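Local coordinates for protein N-isopropylammelide isopropylaminohydrolase (Burkholderia multivorans ATCC 17616, PDB 6NBO) that is a metal-dependent enzyme of the amidohydrolase family with a TIM-barrel fold, and carries bound zinc ions, at residues 344-349 and 355-360. Numbering follows the deposited sequence.
Sequences VTHGAA and DAYGLQ
Y357 meets T345, H346 and A349, its ring lying along the first turn of helix 346-352 where the following loop doubles back. With its CG anti to its own backbone N (chi1 -174°), Y357 reaches from the loop to the helix start, and tyrosine combines a broad ring for packing with a hydroxyl that extends to strand 56-66. A349 suits the near end because its lone methyl can sit close over one ring face: A349 CB is 3.4 Å from Y357 CG and makes a CH-pi contact 20° off the ring normal. The flat imidazole of H346 offers a face to the tyrosine edge in a T-shaped stack, planes at 90°. Y357 CE2 lies over that face, 3.7 Å from H346 CD2. At the far end Y357 OH comes 3.1 Å from T345 CA, yet it hydrogen-bonds to G60 O in strand 56-66. T345 sits at the N-cap position, but its OG1 bonds back to L341 O and does not cap the helix, so both hydroxyls are satisfied beyond this contact. G358 follows with positive phi, a conformation in which a side chain would collide with the carbonyl O of Y357, so glycine suits the place. Helix and loop are therefore joined by aromatic and van der Waals packing, while the tyrosine hydroxyl, through G60, ties the loop to a strand of the barrel.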
ATOM      1  N   VAL A 344       2.785  -6.414   4.809  1.00 23.12           N
ATOM      2  CA  VAL A 344       1.401  -6.053   4.512  1.00 23.44           C
ATOM      3  C   VAL A 344       0.582  -5.844   5.779  1.00 23.45           C
ATOM      4  O   VAL A 344      -0.650  -5.763   5.714  1.00 18.95           O
ATOM      5  CB  VAL A 344       0.723  -7.083   3.581  1.00 22.92           C
ATOM      6  CG1 VAL A 344       1.561  -7.305   2.326  1.00 19.53           C
ATOM      7  CG2 VAL A 344       0.437  -8.416   4.303  1.00 19.95           C
ATOM      8  N   THR A 345       1.245  -5.744   6.937  1.00 22.46           N
ATOM      9  CA  THR A 345       0.574  -5.396   8.185  1.00 23.63           C
ATOM     10  C   THR A 345       1.341  -4.278   8.899  1.00 23.73           C
ATOM     11  O   THR A 345       1.310  -3.129   8.446  1.00 22.13           O
ATOM     12  CB  THR A 345       0.393  -6.633   9.083  1.00 22.02           C
ATOM     13  OG1 THR A 345       1.636  -7.336   9.235  1.00 22.11           O
ATOM     14  CG2 THR A 345      -0.652  -7.604   8.470  1.00 20.40           C
ATOM     15  N   HIS A 346       2.010  -4.581  10.019  1.00 23.26           N
ATOM     16  CA  HIS A 346       2.588  -3.519  10.849  1.00 25.67           C
ATOM     17  C   HIS A 346       3.643  -2.710  10.101  1.00 27.13           C
ATOM     18  O   HIS A 346       3.748  -1.489  10.295  1.00 24.47           O
ATOM     19  CB  HIS A 346       3.195  -4.111  12.122  1.00 24.20           C
ATOM     20  CG  HIS A 346       2.213  -4.862  12.954  1.00 29.14           C
ATOM     21  ND1 HIS A 346       1.869  -6.169  12.693  1.00 34.25           N
ATOM     22  CD2 HIS A 346       1.481  -4.484  14.030  1.00 28.14           C
ATOM     23  CE1 HIS A 346       0.971  -6.570  13.577  1.00 31.36           C
ATOM     24  NE2 HIS A 346       0.725  -5.569  14.403  1.00 27.41           N
ATOM     25  N   GLY A 347       4.461  -3.370   9.278  1.00 26.89           N
ATOM     26  CA  GLY A 347       5.493  -2.647   8.543  1.00 23.88           C
ATOM     27  C   GLY A 347       4.910  -1.713   7.499  1.00 21.87           C
ATOM     28  O   GLY A 347       5.338  -0.562   7.372  1.00 21.34           O
ATOM     29  N   ALA A 348       3.914  -2.187   6.745  1.00 20.24           N
ATOM     30  CA  ALA A 348       3.234  -1.319   5.786  1.00 22.53           C
ATOM     31  C   ALA A 348       2.569  -0.141   6.484  1.00 26.46           C
ATOM     32  O   ALA A 348       2.610   0.994   5.988  1.00 21.49           O
ATOM     33  CB  ALA A 348       2.183  -2.114   5.006  1.00 21.92           C
ATOM     34  N   ALA A 349       1.919  -0.390   7.624  1.00 24.13           N
ATOM     35  CA  ALA A 349       1.261   0.703   8.326  1.00 20.38           C
ATOM     36  C   ALA A 349       2.283   1.719   8.825  1.00 22.74           C
ATOM     37  O   ALA A 349       2.091   2.932   8.676  1.00 26.03           O
ATOM     38  CB  ALA A 349       0.413   0.156   9.484  1.00 24.69           C
ATOM     39  N   ASP A 355      -2.025   5.414  11.180  1.00 27.16           N
ATOM     40  CA  ASP A 355      -1.957   5.498  12.635  1.00 31.17           C
ATOM     41  C   ASP A 355      -2.968   4.562  13.302  1.00 29.00           C
ATOM     42  O   ASP A 355      -3.870   4.025  12.659  1.00 28.01           O
ATOM     43  CB  ASP A 355      -2.209   6.938  13.083  1.00 41.99           C
ATOM     44  CG  ASP A 355      -1.241   7.924  12.446  1.00 58.99           C
ATOM     45  OD1 ASP A 355      -0.016   7.678  12.504  1.00 65.40           O
ATOM     46  OD2 ASP A 355      -1.709   8.938  11.880  1.00 67.92           O
ATOM     47  N   ALA A 356      -2.813   4.390  14.627  1.00 28.40           N
ATOM     48  CA  ALA A 356      -3.737   3.589  15.443  1.00 31.15           C
ATOM     49  C   ALA A 356      -3.890   2.176  14.883  1.00 22.79           C
ATOM     50  O   ALA A 356      -4.990   1.627  14.799  1.00 26.68           O
ATOM     51  CB  ALA A 356      -5.102   4.273  15.561  1.00 31.74           C
ATOM     52  N   TYR A 357      -2.767   1.582  14.502  1.00 23.17           N
ATOM     53  CA  TYR A 357      -2.739   0.294  13.834  1.00 23.44           C
ATOM     54  C   TYR A 357      -2.470  -0.825  14.835  1.00 30.39           C
ATOM     55  O   TYR A 357      -1.696  -0.662  15.775  1.00 31.09           O
ATOM     56  CB  TYR A 357      -1.656   0.278  12.752  1.00 22.86           C
ATOM     57  CG  TYR A 357      -1.699  -0.994  11.955  1.00 22.69           C
ATOM     58  CD1 TYR A 357      -2.613  -1.139  10.927  1.00 20.93           C
ATOM     59  CD2 TYR A 357      -0.857  -2.069  12.256  1.00 23.61           C
ATOM     60  CE1 TYR A 357      -2.701  -2.316  10.206  1.00 22.91           C
ATOM     61  CE2 TYR A 357      -0.936  -3.254  11.542  1.00 22.82           C
ATOM     62  CZ  TYR A 357      -1.858  -3.361  10.513  1.00 23.28           C
ATOM     63  OH  TYR A 357      -1.971  -4.514   9.793  1.00 23.92           O
ATOM     64  N   GLY A 358      -3.093  -1.981  14.610  1.00 26.02           N
ATOM     65  CA  GLY A 358      -2.742  -3.162  15.378  1.00 28.32           C
ATOM     66  C   GLY A 358      -3.907  -3.788  16.116  1.00 31.07           C
ATOM     67  O   GLY A 358      -5.066  -3.470  15.832  1.00 29.93           O
ATOM     68  N   LEU A 359      -3.615  -4.687  17.064  1.00 25.17           N
ATOM     69  CA  LEU A 359      -4.651  -5.371  17.836  1.00 25.62           C
ATOM     70  C   LEU A 359      -4.551  -5.087  19.327  1.00 28.46           C
ATOM     71  O   LEU A 359      -5.158  -5.803  20.131  1.00 31.86           O
ATOM     72  CB  LEU A 359      -4.609  -6.882  17.601  1.00 29.57           C
ATOM     73  CG  LEU A 359      -4.856  -7.347  16.167  1.00 33.05           C
ATOM     74  CD1 LEU A 359      -4.695  -8.859  16.076  1.00 32.85           C
ATOM     75  CD2 LEU A 359      -6.237  -6.923  15.697  1.00 29.19           C
ATOM     76  N   GLN A 360      -3.811  -4.076  19.713  1.00 25.73           N
ATOM     77  CA  GLN A 360      -3.757  -3.731  21.123  1.00 26.29           C
ATOM     78  C   GLN A 360      -4.833  -2.711  21.451  1.00 27.87           C
ATOM     79  O   GLN A 360      -5.321  -2.008  20.562  1.00 28.90           O
ATOM     80  CB  GLN A 360      -2.379  -3.160  21.477  1.00 35.37           C
ATOM     81  CG  GLN A 360      -1.216  -4.062  21.090  1.00 45.39           C
ATOM     82  CD  GLN A 360      -1.343  -5.459  21.664  1.00 64.53           C
ATOM     83  OE1 GLN A 360      -1.555  -5.637  22.865  1.00 66.67           O
ATOM     84  NE2 GLN A 360      -1.219  -6.465  20.802  1.00 70.23           N
TER